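Local structure of RNA-dependent RNA Polymerase (Bombyx mori cytoplasmic polyhedrosis virus, 6TZ0) at residues 180-185 with 194-199. The protein catalyses RNA-templated RNA synthesis, transcribing the double-stranded viral genome into plus strands and making the complementary minus strands during replication. Residues are numbered along the deposited sequence; the frame is centred on the assembly and turned at random.
Sequences EFPFYE and FNDKSV
Asn195 lays its amide against the edge of the Tyr184 ring, OD1 3.4 Å from Tyr184 CE1, with the amide and ring planes turned 33° apart. CG of Asn195, anti to its own carbonyl carbon (chi1 -73°), is thereby set in the plane of the ring at that edge. ND2 makes a weak but straight hydrogen bond of 3.4 Å to Phe181 O. The main chain closes the junction through one acceptor: Pro182 O accepts hydrogen bonds from Asn195 N (3.0 Å) and Asp196 N (3.1 Å), both from the same face of its carbonyl plane, the first donor above that plane and the second tilted less. Asp196 OD2 rests on Pro182 CA at 3.6 Å. Phe183 and Phe194 form an antiparallel non-hydrogen-bonded pair at the open end of the hairpin of strands 183-186 and 191-194; Phe183 CB meets Phe194 CD1 at 4.0 Å. Both aromatic side chains are buried, Phe183 against Trp146 and Phe194 against His134. Tyr184 and Asn195 belong to an ATP-binding site, with no ATP bound to this chain here, and Phe181 lies near Arg37 of the same site. With ND2 pointed at Phe181 O, the contact brings two ATP-site residues together, consistent with a nucleotide pocket at the hairpin's base.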
loop_
_atom_site.group_PDB
_atom_site.type_symbol
_atom_site.label_atom_id
_atom_site.label_comp_id
_atom_site.label_asym_id
_atom_site.label_seq_id
_atom_site.Cartn_x
_atom_site.Cartn_y
_atom_site.Cartn_z
ATOM N N GLU A 180 -35.071 17.852 -22.159
ATOM C CA GLU A 180 -34.576 17.199 -20.957
ATOM C C GLU A 180 -33.063 17.068 -21.060
ATOM O O GLU A 180 -32.458 17.389 -22.087
ATOM C CB GLU A 180 -35.223 15.828 -20.740
ATOM C CG GLU A 180 -36.684 15.880 -20.348
ATOM C CD GLU A 180 -37.249 14.510 -20.062
ATOM O OE1 GLU A 180 -36.529 13.516 -20.287
ATOM O OE2 GLU A 180 -38.410 14.427 -19.609
ATOM N N PHE A 181 -32.446 16.605 -19.978
ATOM C CA PHE A 181 -31.018 16.354 -20.001
ATOM C C PHE A 181 -30.727 15.134 -20.874
ATOM O O PHE A 181 -31.546 14.217 -20.955
ATOM C CB PHE A 181 -30.491 16.130 -18.585
ATOM C CG PHE A 181 -30.591 17.339 -17.694
ATOM C CD1 PHE A 181 -29.745 18.419 -17.867
ATOM C CD2 PHE A 181 -31.495 17.366 -16.648
ATOM C CE1 PHE A 181 -29.822 19.522 -17.037
ATOM C CE2 PHE A 181 -31.575 18.463 -15.814
ATOM C CZ PHE A 181 -30.737 19.542 -16.010
ATOM N N PRO A 182 -29.575 15.109 -21.557
ATOM C CA PRO A 182 -29.282 13.984 -22.465
ATOM C C PRO A 182 -29.036 12.664 -21.758
ATOM O O PRO A 182 -29.056 11.617 -22.415
ATOM C CB PRO A 182 -28.020 14.447 -23.201
ATOM C CG PRO A 182 -28.007 15.918 -23.050
ATOM C CD PRO A 182 -28.589 16.189 -21.706
ATOM N N PHE A 183 -28.807 12.684 -20.453
ATOM C CA PHE A 183 -28.562 11.491 -19.662
ATOM C C PHE A 183 -28.864 11.831 -18.213
ATOM O O PHE A 183 -29.082 12.993 -17.864
ATOM C CB PHE A 183 -27.123 10.980 -19.841
ATOM C CG PHE A 183 -26.073 12.037 -19.638
ATOM C CD1 PHE A 183 -25.581 12.328 -18.377
ATOM C CD2 PHE A 183 -25.578 12.743 -20.718
ATOM C CE1 PHE A 183 -24.636 13.304 -18.200
ATOM C CE2 PHE A 183 -24.629 13.720 -20.539
ATOM C CZ PHE A 183 -24.162 14.001 -19.281
ATOM N N TYR A 184 -28.859 10.805 -17.373
ATOM C CA TYR A 184 -28.997 10.983 -15.934
ATOM C C TYR A 184 -28.444 9.740 -15.260
ATOM O O TYR A 184 -28.215 8.713 -15.902
ATOM C CB TYR A 184 -30.455 11.242 -15.527
ATOM C CG TYR A 184 -31.407 10.095 -15.777
ATOM C CD1 TYR A 184 -31.990 9.907 -17.026
ATOM C CD2 TYR A 184 -31.764 9.231 -14.752
ATOM C CE1 TYR A 184 -32.861 8.874 -17.255
ATOM C CE2 TYR A 184 -32.638 8.193 -14.970
ATOM C CZ TYR A 184 -33.185 8.020 -16.223
ATOM O OH TYR A 184 -34.063 6.986 -16.444
ATOM N N GLU A 185 -28.239 9.838 -13.957
ATOM C CA GLU A 185 -27.782 8.708 -13.170
ATOM C C GLU A 185 -28.827 8.354 -12.124
ATOM O O GLU A 185 -29.610 9.203 -11.690
ATOM C CB GLU A 185 -26.436 8.999 -12.498
ATOM C CG GLU A 185 -26.449 10.137 -11.501
ATOM C CD GLU A 185 -25.078 10.392 -10.912
ATOM O OE1 GLU A 185 -24.136 9.669 -11.287
ATOM O OE2 GLU A 185 -24.935 11.313 -10.082
ATOM N N PHE A 194 -28.829 6.833 -20.353
ATOM C CA PHE A 194 -28.908 7.784 -21.455
ATOM C C PHE A 194 -30.355 7.960 -21.892
ATOM O O PHE A 194 -31.093 6.980 -22.022
ATOM C CB PHE A 194 -28.065 7.307 -22.635
ATOM C CG PHE A 194 -26.590 7.369 -22.392
ATOM C CD1 PHE A 194 -25.872 8.518 -22.676
ATOM C CD2 PHE A 194 -25.924 6.283 -21.855
ATOM C CE1 PHE A 194 -24.510 8.572 -22.446
ATOM C CE2 PHE A 194 -24.570 6.332 -21.617
ATOM C CZ PHE A 194 -23.863 7.476 -21.915
ATOM N N ASN A 195 -30.758 9.209 -22.113
ATOM C CA ASN A 195 -32.042 9.487 -22.743
ATOM C C ASN A 195 -31.905 9.686 -24.245
ATOM O O ASN A 195 -32.706 9.151 -25.016
ATOM C CB ASN A 195 -32.692 10.720 -22.121
ATOM C CG ASN A 195 -33.227 10.459 -20.739
ATOM O OD1 ASN A 195 -33.802 9.407 -20.472
ATOM N ND2 ASN A 195 -33.051 11.424 -19.846
ATOM N N ASP A 196 -30.905 10.450 -24.673
ATOM C CA ASP A 196 -30.613 10.668 -26.084
ATOM C C ASP A 196 -29.512 9.700 -26.498
ATOM O O ASP A 196 -28.373 9.819 -26.041
ATOM C CB ASP A 196 -30.188 12.111 -26.332
ATOM C CG ASP A 196 -31.321 13.090 -26.142
ATOM O OD1 ASP A 196 -32.476 12.744 -26.465
ATOM O OD2 ASP A 196 -31.063 14.202 -25.641
ATOM N N LYS A 197 -29.848 8.745 -27.363
ATOM C CA LYS A 197 -28.858 7.785 -27.831
ATOM C C LYS A 197 -27.935 8.362 -28.892
ATOM O O LYS A 197 -26.931 7.729 -29.230
ATOM C CB LYS A 197 -29.548 6.542 -28.389
ATOM C CG LYS A 197 -30.444 5.818 -27.406
ATOM C CD LYS A 197 -29.655 5.219 -26.268
ATOM C CE LYS A 197 -30.531 4.310 -25.421
ATOM N NZ LYS A 197 -31.565 5.062 -24.662
ATOM N N SER A 198 -28.244 9.545 -29.419
ATOM C CA SER A 198 -27.435 10.113 -30.491
ATOM C C SER A 198 -26.220 10.857 -29.948
ATOM O O SER A 198 -25.384 11.336 -30.721
ATOM C CB SER A 198 -28.294 11.039 -31.347
ATOM O OG SER A 198 -28.765 12.129 -30.577
ATOM N N VAL A 199 -26.098 10.954 -28.623
ATOM C CA VAL A 199 -25.031 11.745 -28.032
ATOM C C VAL A 199 -23.768 10.886 -27.923
ATOM O O VAL A 199 -23.815 9.656 -28.044
ATOM C CB VAL A 199 -25.496 12.286 -26.666
ATOM C CG1 VAL A 199 -25.374 11.235 -25.570
ATOM C CG2 VAL A 199 -24.809 13.585 -26.307
#